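Local structure of uncharacterized protein ATU1752 (Agrobacterium tumefaciens, 3FHM) at residues G72-R77 and Q93-A98; D31-D36 and I141-K146; V80-V83 and A89-Q92. The protein is of unknown function but binds AMP and NADH through a pair of CBS domains, which suggests a role in sensing nucleotides. One frame throughout, in Å; residues are numbered along the deposited sequence.

In the fold
The three interactions are nested along the chain: interaction 3 lies within the loop closed by interaction 1, and both lie within that closed by interaction 2. Interactions 1 and 3 share helix 76-86, and their centres are about 9 Å apart. Interaction 2 sits across the centre of the chain; its nearest atoms are about 8 Å from those of interaction 1, its centre about 29 Å from that of interaction 3. Residues 72-77 serve AMP and reach an NADH held mainly by the second subunit. Interaction 2 contributes to the equivalent NADH site, which Arg-77 of the second subunit completes. Interaction 3 holds no ligand; the side chain of Ala-82 is about 10 Å from AMP.

Interaction 1. Residues G72-R77 and Q93-A98. With AMP (adenosine monophosphate), chain E; NAI (1,4-dihydronicotinamide adenine dinucleotide), chain O.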
loop_
_atom_site.group_PDB
_atom_site.type_symbol
_atom_site.label_atom_id
_atom_site.label_comp_id
_atom_site.label_asym_id
_atom_site.label_seq_id
_atom_site.Cartn_x
_atom_site.Cartn_y
_atom_site.Cartn_z
ATOM N N GLY A 72 3.001 -7.327 16.734
ATOM C CA GLY A 72 3.400 -7.227 15.341
ATOM C C GLY A 72 2.404 -6.462 14.480
ATOM O O GLY A 72 1.437 -5.791 14.963
ATOM N N ILE A 73 2.612 -6.547 13.175
ATOM C CA ILE A 73 1.851 -5.700 12.271
ATOM C C ILE A 73 1.582 -6.545 10.998
ATOM O O ILE A 73 2.451 -7.286 10.509
ATOM C CB ILE A 73 2.575 -4.316 12.084
ATOM C CG1 ILE A 73 1.722 -3.336 11.347
ATOM C CG2 ILE A 73 3.889 -4.432 11.303
ATOM C CD1 ILE A 73 2.606 -2.220 10.859
ATOM N N PHE A 74 0.342 -6.491 10.518
ATOM C CA PHE A 74 -0.085 -7.260 9.343
ATOM C C PHE A 74 -0.637 -6.273 8.310
ATOM O O PHE A 74 -1.498 -5.444 8.652
ATOM C CB PHE A 74 -1.169 -8.282 9.763
ATOM C CG PHE A 74 -1.842 -9.019 8.604
ATOM C CD1 PHE A 74 -1.279 -10.194 8.081
ATOM C CD2 PHE A 74 -3.065 -8.539 8.070
ATOM C CE1 PHE A 74 -1.878 -10.891 7.029
ATOM C CE2 PHE A 74 -3.722 -9.218 6.978
ATOM C CZ PHE A 74 -3.110 -10.409 6.458
ATOM N N THR A 75 -0.145 -6.348 7.071
ATOM C CA THR A 75 -0.653 -5.427 6.001
ATOM C C THR A 75 -1.125 -6.234 4.808
ATOM O O THR A 75 -0.786 -7.502 4.684
ATOM C CB THR A 75 0.476 -4.472 5.475
ATOM O OG1 THR A 75 1.410 -5.177 4.616
ATOM C CG2 THR A 75 1.236 -3.846 6.652
ATOM N N GLU A 76 -1.826 -5.545 3.906
ATOM C CA GLU A 76 -2.158 -6.154 2.584
ATOM C C GLU A 76 -0.934 -6.906 1.902
ATOM O O GLU A 76 -1.111 -7.899 1.160
ATOM C CB GLU A 76 -2.766 -5.100 1.647
ATOM C CG GLU A 76 -1.870 -3.826 1.488
ATOM C CD GLU A 76 -2.638 -2.479 1.238
ATOM O OE1 GLU A 76 -2.020 -1.432 1.549
ATOM O OE2 GLU A 76 -3.799 -2.457 0.741
ATOM N N ARG A 77 0.297 -6.434 2.164
ATOM C CA ARG A 77 1.405 -7.053 1.519
ATOM C C ARG A 77 1.690 -8.438 2.138
ATOM O O ARG A 77 2.056 -9.357 1.419
ATOM C CB ARG A 77 2.620 -6.152 1.541
ATOM C CG ARG A 77 3.926 -6.802 1.025
ATOM C CD ARG A 77 3.880 -6.930 -0.471
ATOM N NE ARG A 77 3.465 -5.708 -1.163
ATOM C CZ ARG A 77 4.305 -4.870 -1.776
ATOM N NH1 ARG A 77 5.606 -5.161 -1.802
ATOM N NH2 ARG A 77 3.832 -3.762 -2.374
ATOM N N GLN A 93 -5.101 -20.036 8.674
ATOM C CA GLN A 93 -3.968 -19.826 9.577
ATOM C C GLN A 93 -4.060 -18.521 10.369
ATOM O O GLN A 93 -4.663 -17.507 9.912
ATOM C CB GLN A 93 -2.658 -19.866 8.802
ATOM C CG GLN A 93 -2.270 -21.265 8.369
ATOM C CD GLN A 93 -1.044 -21.262 7.506
ATOM O OE1 GLN A 93 -1.123 -21.515 6.304
ATOM N NE2 GLN A 93 0.100 -20.953 8.101
ATOM N N SER A 94 -3.466 -18.555 11.560
ATOM C CA SER A 94 -3.558 -17.440 12.473
ATOM C C SER A 94 -2.718 -16.276 11.966
ATOM O O SER A 94 -1.611 -16.458 11.443
ATOM C CB SER A 94 -3.163 -17.868 13.879
ATOM O OG SER A 94 -2.609 -16.771 14.580
ATOM N N VAL A 95 -3.260 -15.072 12.116
ATOM C CA VAL A 95 -2.531 -13.861 11.735
ATOM C C VAL A 95 -1.050 -13.782 12.233
ATOM O O VAL A 95 -0.213 -13.110 11.592
ATOM C CB VAL A 95 -3.324 -12.596 12.069
ATOM C CG1 VAL A 95 -3.153 -12.192 13.547
ATOM C CG2 VAL A 95 -2.883 -11.473 11.115
ATOM N N SER A 96 -0.742 -14.502 13.320
ATOM C CA SER A 96 0.601 -14.520 13.956
ATOM C C SER A 96 1.714 -15.124 13.087
ATOM O O SER A 96 2.888 -14.765 13.251
ATOM C CB SER A 96 0.534 -15.265 15.299
ATOM O OG SER A 96 -0.539 -14.761 16.087
ATOM N N VAL A 97 1.350 -16.015 12.162
ATOM C CA VAL A 97 2.377 -16.697 11.371
ATOM C C VAL A 97 2.786 -15.887 10.151
ATOM O O VAL A 97 3.798 -16.216 9.505
ATOM C CB VAL A 97 2.017 -18.160 10.922
ATOM C CG1 VAL A 97 1.597 -19.027 12.127
ATOM C CG2 VAL A 97 0.986 -18.137 9.842
ATOM N N ALA A 98 2.027 -14.845 9.830
ATOM C CA ALA A 98 2.348 -14.071 8.644
ATOM C C ALA A 98 2.834 -12.649 8.963
ATOM O O ALA A 98 3.425 -11.984 8.093
ATOM C CB ALA A 98 1.157 -14.030 7.706
HETATM P P AMP E . 3.384 -2.084 3.843
HETATM O O1P AMP E . 3.355 -1.539 5.220
HETATM O O2P AMP E . 2.164 -2.796 3.381
HETATM O O3P AMP E . 4.038 -1.108 2.872
HETATM O "O5'" AMP E . 4.341 -3.307 4.262
HETATM C "C5'" AMP E . 5.024 -4.271 3.427
HETATM C "C4'" AMP E . 5.833 -5.129 4.413
HETATM O "O4'" AMP E . 6.452 -4.294 5.376
HETATM C "C3'" AMP E . 4.936 -6.038 5.247
HETATM O "O3'" AMP E . 5.541 -7.271 5.623
HETATM C "C2'" AMP E . 4.786 -5.325 6.529
HETATM O "O2'" AMP E . 4.630 -6.286 7.536
HETATM C "C1'" AMP E . 6.090 -4.665 6.684
HETATM N N9 AMP E . 5.888 -3.550 7.629
HETATM C C8 AMP E . 4.875 -2.650 7.745
HETATM N N7 AMP E . 5.008 -1.780 8.805
HETATM C C5 AMP E . 6.153 -2.129 9.351
HETATM C C6 AMP E . 6.911 -1.630 10.488
HETATM N N6 AMP E . 6.455 -0.592 11.221
HETATM N N1 AMP E . 8.068 -2.263 10.755
HETATM C C2 AMP E . 8.534 -3.329 10.033
HETATM N N3 AMP E . 7.909 -3.858 8.986
HETATM C C4 AMP E . 6.728 -3.282 8.610
HETATM P PA NAI O . 4.990 -1.060 -5.262
HETATM O O1A NAI O . 5.440 -1.977 -4.117
HETATM O O2A NAI O . 3.784 -1.360 -6.145
HETATM O O5B NAI O . 6.256 -0.658 -6.167
HETATM C C5B NAI O . 7.561 -1.134 -5.883
HETATM C C4B NAI O . 8.289 -0.840 -7.190
HETATM O O4B NAI O . 7.708 -1.576 -8.274
HETATM C C3B NAI O . 8.139 0.609 -7.634
HETATM O O3B NAI O . 9.398 0.940 -8.237
HETATM C C2B NAI O . 7.027 0.608 -8.684
HETATM O O2B NAI O . 7.373 1.495 -9.722
HETATM C C1B NAI O . 7.212 -0.731 -9.326
HETATM N N9A NAI O . 6.023 -1.405 -9.916
HETATM C C8A NAI O . 4.844 -1.663 -9.302
HETATM N N7A NAI O . 3.986 -2.378 -10.101
HETATM C C5A NAI O . 4.620 -2.613 -11.277
HETATM C C6A NAI O . 4.304 -3.284 -12.569
HETATM N N6A NAI O . 3.098 -3.879 -12.812
HETATM N N1A NAI O . 5.245 -3.300 -13.531
HETATM C C2A NAI O . 6.441 -2.725 -13.358
HETATM N N3A NAI O . 6.780 -2.073 -12.244
HETATM C C4A NAI O . 5.950 -1.983 -11.157
HETATM O O3 NAI O . 4.606 0.479 -4.777
HETATM P PN NAI O . 5.013 1.356 -3.463
HETATM O O1N NAI O . 3.824 1.275 -2.580
HETATM O O2N NAI O . 5.574 2.702 -3.873
HETATM O O5D NAI O . 6.244 0.588 -2.723
HETATM C C5D NAI O . 6.167 -0.332 -1.640
HETATM C C4D NAI O . 7.298 -0.065 -0.659
HETATM O O4D NAI O . 8.564 0.116 -1.264
HETATM C C3D NAI O . 7.024 1.255 -0.028
HETATM O O3D NAI O . 7.111 1.066 1.401
HETATM C C2D NAI O . 8.010 2.253 -0.609
HETATM O O2D NAI O . 8.317 3.204 0.399
HETATM C C1D NAI O . 9.180 1.400 -1.058
HETATM N N1N NAI O . 9.810 1.716 -2.380
HETATM C C2N NAI O . 11.159 1.814 -2.519
HETATM C C3N NAI O . 11.793 2.039 -3.775
HETATM C C7N NAI O . 13.311 2.166 -3.879
HETATM O O7N NAI O . 13.864 2.602 -4.925
HETATM N N7N NAI O . 13.989 1.788 -2.793
HETATM C C4N NAI O . 11.017 2.160 -4.934
HETATM C C5N NAI O . 9.639 2.034 -4.764
HETATM C C6N NAI O . 9.062 1.811 -3.495
#
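Phe-74 meets Val-95 and Ala-98 on one side of strand 70-75, while its sequence neighbours face nucleotides on the other. First along the strand, Ile-73 lays its CD1 and CG2 branches against the AMP base near N7 and C5. The side chain of Phe-74 leaves the strand toward 93-98, with CG anti to the backbone N (chi1 172°). Over one face of its ring comes the CG2 branch of Val-95, a CH-pi contact with this methyl 4.0 Å from the ring centroid and 28° off the normal; an ST turn, in which Ser-94 OG accepts from Ser-96 N at 3.2 Å, leads into this valine. Ala-98 comes instead at the ring edge, CB to CE1 of Phe-74 4.4 Å, and Ile-46, Ala-49 and Leu-53 of helix 46-56 also touch the phenylalanine. Thr-75 ends the strand as N-cap of helix 76-86: its OG1 accepts from Arg-77 N at 3.0 Å and donates to O2P of AMP at 2.8 Å, so a single hydroxyl ties the helix start to the phosphate. Glu-76 forms salt bridges with Arg-77 of the second subunit and Arg-125 of the second subunit. Arg-77, its chain bent at chi2 and chi3, returns the bridge from NE to Glu-76 of the second subunit, while NH2 donates almost straight (166°) to O1A of NADH at 3.0 Å. That dinucleotide is held chiefly by the second subunit. A strand running into a helix through threonine, with Asp-78 also binding AMP, is typical of the nucleotide site of CBS domains.

Interaction 2. Residues D31-D36 and I141-K146; sequences DRKGRD and IGDVVK. With NAI (1,4-dihydronicotinamide adenine dinucleotide), chain F.
Lys-33 starts its side chain between the backbone N and the carbonyl carbon (chi1 85°), which sends the otherwise extended chain toward Asp-143, the two side chains crossing at about a right angle; the turn at chi4 (95°) sets only NZ. Lys-33 CD comes 3.3 Å from Asp-143 OD1, but NZ stays 4.5 Å from Asp-143 OD2, too far for a salt bridge; its charge may still ease that of the carboxylate. Asp-143 turns CG beside its own backbone N (chi1 -61°), and both its oxygens take hydroxyls of the adenosine ribose of NADH: OD1 from O3B at 2.6 Å and OD2 from O2B at 2.7 Å, with the end of Lys-33 beside O2B. OD2 also accepts from Ser-140 N, which steadies the carboxylate. At the nicotinamide end, the extended Lys-146 chain brings NZ to the carboxamide O7N at 3.0 Å. Gly-142 N gives a weak bond to O2N of the nicotinamide-side phosphate. Arg-32 NH2 comes no nearer than 4.4 Å to Lys-146 O, an oblique approach without a hydrogen bond. The C-terminal end of helix 26-33 lies beside helix 141-147, with the NADH against both; Lys-33 also touches Ile-138 of strand 134-140, and Val-144 touches helix 112-122.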
loop_
_atom_site.group_PDB
_atom_site.type_symbol
_atom_site.label_atom_id
_atom_site.label_comp_id
_atom_site.label_asym_id
_atom_site.label_seq_id
_atom_site.Cartn_x
_atom_site.Cartn_y
_atom_site.Cartn_z
ATOM N N ASP A 31 -2.863 15.574 14.715
ATOM C CA ASP A 31 -3.869 16.593 14.965
ATOM C C ASP A 31 -4.890 16.765 13.856
ATOM O O ASP A 31 -6.051 17.121 14.103
ATOM C CB ASP A 31 -3.184 17.918 15.240
ATOM C CG ASP A 31 -2.509 17.950 16.606
ATOM O OD1 ASP A 31 -2.281 19.064 17.140
ATOM O OD2 ASP A 31 -2.195 16.848 17.147
ATOM N N ARG A 32 -4.441 16.489 12.637
ATOM C CA ARG A 32 -5.272 16.636 11.433
ATOM C C ARG A 32 -6.118 15.396 11.233
ATOM O O ARG A 32 -7.323 15.522 11.058
ATOM C CB ARG A 32 -4.367 16.837 10.206
ATOM C CG ARG A 32 -4.734 17.916 9.239
ATOM C CD ARG A 32 -3.493 18.806 8.979
ATOM N NE ARG A 32 -2.560 18.268 7.969
ATOM C CZ ARG A 32 -2.217 18.884 6.825
ATOM N NH1 ARG A 32 -2.717 20.088 6.512
ATOM N NH2 ARG A 32 -1.363 18.300 5.986
ATOM N N LYS A 33 -5.482 14.205 11.263
ATOM C CA LYS A 33 -6.139 12.946 10.866
ATOM C C LYS A 33 -6.766 12.125 12.020
ATOM O O LYS A 33 -7.847 11.570 11.842
ATOM C CB LYS A 33 -5.233 12.084 9.988
ATOM C CG LYS A 33 -4.283 11.193 10.746
ATOM C CD LYS A 33 -3.979 9.954 9.956
ATOM C CE LYS A 33 -3.210 8.927 10.781
ATOM N NZ LYS A 33 -4.052 7.848 11.450
ATOM N N GLY A 34 -6.104 12.054 13.182
ATOM C CA GLY A 34 -6.670 11.364 14.345
ATOM C C GLY A 34 -5.673 10.524 15.069
ATOM O O GLY A 34 -4.686 10.088 14.481
ATOM N N ARG A 35 -5.942 10.281 16.344
ATOM C CA ARG A 35 -5.008 9.481 17.170
ATOM C C ARG A 35 -5.340 7.992 17.324
ATOM O O ARG A 35 -4.565 7.239 17.905
ATOM C CB ARG A 35 -4.682 10.168 18.514
ATOM C CG ARG A 35 -3.191 10.558 18.574
ATOM C CD ARG A 35 -2.847 11.593 19.637
ATOM N NE ARG A 35 -3.391 12.868 19.196
ATOM C CZ ARG A 35 -2.663 13.915 18.822
ATOM N NH1 ARG A 35 -1.343 13.888 18.868
ATOM N NH2 ARG A 35 -3.269 15.010 18.403
ATOM N N ASP A 36 -6.470 7.569 16.772
ATOM C CA ASP A 36 -6.918 6.195 16.940
ATOM C C ASP A 36 -6.140 5.144 16.174
ATOM O O ASP A 36 -5.592 5.443 15.119
ATOM C CB ASP A 36 -8.402 6.061 16.699
ATOM C CG ASP A 36 -9.182 5.976 18.038
ATOM O OD1 ASP A 36 -9.925 6.952 18.357
ATOM O OD2 ASP A 36 -9.016 4.958 18.797
ATOM N N ILE A 141 2.283 6.277 4.600
ATOM C CA ILE A 141 2.832 6.981 3.424
ATOM C C ILE A 141 1.843 8.010 2.772
ATOM O O ILE A 141 2.276 8.998 2.249
ATOM C CB ILE A 141 3.374 5.983 2.382
ATOM C CG1 ILE A 141 4.363 6.687 1.430
ATOM C CG2 ILE A 141 2.238 5.310 1.566
ATOM C CD1 ILE A 141 5.108 5.716 0.487
ATOM N N GLY A 142 0.546 7.773 2.820
ATOM C CA GLY A 142 -0.432 8.639 2.158
ATOM C C GLY A 142 -0.658 9.887 2.996
ATOM O O GLY A 142 -0.934 10.952 2.460
ATOM N N ASP A 143 -0.515 9.774 4.326
ATOM C CA ASP A 143 -0.497 10.933 5.253
ATOM C C ASP A 143 0.702 11.897 4.933
ATOM O O ASP A 143 0.519 13.104 4.652
ATOM C CB ASP A 143 -0.441 10.424 6.715
ATOM C CG ASP A 143 -1.687 9.532 7.124
ATOM O OD1 ASP A 143 -2.886 9.832 6.849
ATOM O OD2 ASP A 143 -1.465 8.503 7.793
ATOM N N VAL A 144 1.904 11.323 4.980
ATOM C CA VAL A 144 3.137 11.959 4.616
ATOM C C VAL A 144 2.958 12.718 3.290
ATOM O O VAL A 144 3.251 13.924 3.226
ATOM C CB VAL A 144 4.278 10.861 4.497
ATOM C CG1 VAL A 144 5.448 11.366 3.690
ATOM C CG2 VAL A 144 4.723 10.366 5.878
ATOM N N VAL A 145 2.471 12.030 2.246
ATOM C CA VAL A 145 2.328 12.659 0.932
ATOM C C VAL A 145 1.319 13.842 0.917
ATOM O O VAL A 145 1.641 14.936 0.461
ATOM C CB VAL A 145 1.958 11.659 -0.189
ATOM C CG1 VAL A 145 1.546 12.474 -1.504
ATOM C CG2 VAL A 145 3.089 10.619 -0.456
ATOM N N LYS A 146 0.102 13.615 1.409
ATOM C CA LYS A 146 -0.869 14.677 1.539
ATOM C C LYS A 146 -0.292 15.908 2.270
ATOM O O LYS A 146 -0.526 17.045 1.835
ATOM C CB LYS A 146 -2.100 14.162 2.230
ATOM C CG LYS A 146 -3.001 15.251 2.768
ATOM C CD LYS A 146 -4.437 14.714 2.974
ATOM C CE LYS A 146 -5.537 15.800 2.948
ATOM N NZ LYS A 146 -6.923 15.228 3.075
HETATM P PA NAI F . -3.928 3.081 4.101
HETATM O O1A NAI F . -5.004 2.951 3.098
HETATM O O2A NAI F . -3.380 1.922 4.916
HETATM O O5B NAI F . -4.377 4.117 5.210
HETATM C C5B NAI F . -5.472 5.041 4.984
HETATM C C4B NAI F . -5.630 5.901 6.208
HETATM O O4B NAI F . -5.924 5.110 7.353
HETATM C C3B NAI F . -4.297 6.519 6.480
HETATM O O3B NAI F . -4.633 7.869 6.856
HETATM C C2B NAI F . -3.744 5.805 7.665
HETATM O O2B NAI F . -3.373 6.816 8.541
HETATM C C1B NAI F . -4.938 5.236 8.340
HETATM N N9A NAI F . -4.658 3.934 8.979
HETATM C C8A NAI F . -3.960 2.911 8.453
HETATM N N7A NAI F . -3.898 1.896 9.347
HETATM C C5A NAI F . -4.576 2.252 10.435
HETATM C C6A NAI F . -4.914 1.628 11.721
HETATM N N6A NAI F . -4.483 0.374 11.996
HETATM N N1A NAI F . -5.653 2.326 12.620
HETATM C C2A NAI F . -6.070 3.567 12.333
HETATM N N3A NAI F . -5.807 4.159 11.160
HETATM C C4A NAI F . -5.073 3.577 10.193
HETATM O O3 NAI F . -2.589 3.847 3.655
HETATM P PN NAI F . -2.102 4.585 2.283
HETATM O O1N NAI F . -1.231 3.833 1.318
HETATM O O2N NAI F . -1.450 5.754 2.929
HETATM O O5D NAI F . -3.459 4.985 1.513
HETATM C C5D NAI F . -4.094 4.295 0.427
HETATM C C4D NAI F . -4.500 5.359 -0.585
HETATM O O4D NAI F . -5.304 6.362 0.075
HETATM C C3D NAI F . -3.236 6.083 -1.143
HETATM O O3D NAI F . -3.326 6.300 -2.557
HETATM C C2D NAI F . -3.192 7.465 -0.500
HETATM O O2D NAI F . -2.572 8.467 -1.334
HETATM C C1D NAI F . -4.687 7.657 -0.164
HETATM N N1N NAI F . -4.823 8.420 1.035
HETATM C C2N NAI F . -5.604 9.516 0.953
HETATM C C3N NAI F . -5.783 10.346 2.080
HETATM C C7N NAI F . -6.709 11.540 1.939
HETATM O O7N NAI F . -6.937 12.279 2.914
HETATM N N7N NAI F . -7.304 11.716 0.751
HETATM C C4N NAI F . -5.141 10.029 3.300
HETATM C C5N NAI F . -4.306 8.888 3.347
HETATM C C6N NAI F . -4.155 8.066 2.183
#

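Interaction 3. Residues V80-V83 and A89-Q92; sequences VKAV and ASLQ
A small, buried contact between Ala-82 and Val-83 of helix 76-86 and Ser-90 and Leu-91 joins the helix to the segment 89-92 that follows it. Ser-90 sits at its middle, opposite Ala-82, the two CA atoms being 6.1 Å apart. Its hydroxyl lies between the backbone N and the carbonyl carbon (chi1 59°), which directs OG at the helix: OG is 3.5 Å from the carbonyl O of Ala-82, and 4.1 Å from the CB of Ala-82. The hydroxyl bonds to Gly-87 O, just past the helix, so its polar end is satisfied outside this contact while the helix side supplies mainly van der Waals surface. Alongside, CG1 of Val-83 approaches Ser-90 OG at 4.0 Å and touches CD2 of Leu-91 at 4.2 Å, an apolar meeting of branch ends. Ile-46 of helix 46-56 covers both Ala-82 and Leu-91. Residues 89-92 have helical backbone angles, and Gln-92 N makes a weak bond to Ala-89 O. The segment after helix 76-86 thus packs back against that helix, with helix 46-56 beside it and Val-83 reaching Ala-50 of the second subunit, in a dimer of CBS-pair chains.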
loop_
_atom_site.group_PDB
_atom_site.type_symbol
_atom_site.label_atom_id
_atom_site.label_comp_id
_atom_site.label_asym_id
_atom_site.label_seq_id
_atom_site.Cartn_x
_atom_site.Cartn_y
_atom_site.Cartn_z
ATOM N N VAL A 80 -0.907 -10.904 0.329
ATOM C CA VAL A 80 -0.233 -11.407 -0.912
ATOM C C VAL A 80 0.854 -12.537 -0.753
ATOM O O VAL A 80 0.782 -13.547 -1.440
ATOM C CB VAL A 80 0.357 -10.232 -1.740
ATOM C CG1 VAL A 80 1.034 -10.765 -3.027
ATOM C CG2 VAL A 80 -0.719 -9.209 -2.077
ATOM N N LYS A 81 1.829 -12.345 0.141
ATOM C CA LYS A 81 2.871 -13.349 0.387
ATOM C C LYS A 81 2.289 -14.700 0.867
ATOM O O LYS A 81 2.774 -15.784 0.486
ATOM C CB LYS A 81 3.947 -12.811 1.362
ATOM C CG LYS A 81 4.848 -13.945 1.951
ATOM C CD LYS A 81 6.009 -13.445 2.818
ATOM C CE LYS A 81 7.164 -14.462 2.882
ATOM N NZ LYS A 81 8.483 -13.820 3.278
ATOM N N ALA A 82 1.227 -14.604 1.685
ATOM C CA ALA A 82 0.565 -15.751 2.326
ATOM C C ALA A 82 -0.088 -16.596 1.294
ATOM O O ALA A 82 0.181 -17.792 1.240
ATOM C CB ALA A 82 -0.466 -15.267 3.303
ATOM N N VAL A 83 -0.934 -15.969 0.471
ATOM C CA VAL A 83 -1.639 -16.716 -0.569
ATOM C C VAL A 83 -0.714 -17.198 -1.711
ATOM O O VAL A 83 -0.983 -18.237 -2.320
ATOM C CB VAL A 83 -2.979 -16.011 -1.067
ATOM C CG1 VAL A 83 -3.621 -15.282 0.063
ATOM C CG2 VAL A 83 -2.760 -15.129 -2.245
ATOM N N ALA A 89 -5.461 -22.455 1.933
ATOM C CA ALA A 89 -5.236 -22.921 3.313
ATOM C C ALA A 89 -4.750 -21.821 4.248
ATOM O O ALA A 89 -4.881 -21.929 5.475
ATOM C CB ALA A 89 -4.255 -24.102 3.352
ATOM N N SER A 90 -4.174 -20.775 3.673
ATOM C CA SER A 90 -3.516 -19.779 4.481
ATOM C C SER A 90 -4.540 -18.825 5.133
ATOM O O SER A 90 -4.231 -18.198 6.175
ATOM C CB SER A 90 -2.428 -19.047 3.674
ATOM O OG SER A 90 -2.977 -18.402 2.533
ATOM N N LEU A 91 -5.760 -18.760 4.569
ATOM C CA LEU A 91 -6.847 -17.964 5.156
ATOM C C LEU A 91 -7.293 -18.477 6.538
ATOM O O LEU A 91 -7.789 -17.700 7.358
ATOM C CB LEU A 91 -7.993 -17.855 4.154
ATOM C CG LEU A 91 -7.438 -17.376 2.804
ATOM C CD1 LEU A 91 -8.538 -17.275 1.818
ATOM C CD2 LEU A 91 -6.666 -16.021 2.875
ATOM N N GLN A 92 -7.066 -19.778 6.779
ATOM C CA GLN A 92 -7.390 -20.480 8.032
ATOM C C GLN A 92 -6.341 -20.269 9.108
ATOM O O GLN A 92 -6.632 -20.400 10.304
ATOM C CB GLN A 92 -7.412 -21.993 7.818
ATOM C CG GLN A 92 -7.867 -22.471 6.455
ATOM C CD GLN A 92 -9.380 -22.567 6.392
ATOM O OE1 GLN A 92 -9.953 -23.621 5.985
ATOM N NE2 GLN A 92 -10.058 -21.476 6.838
#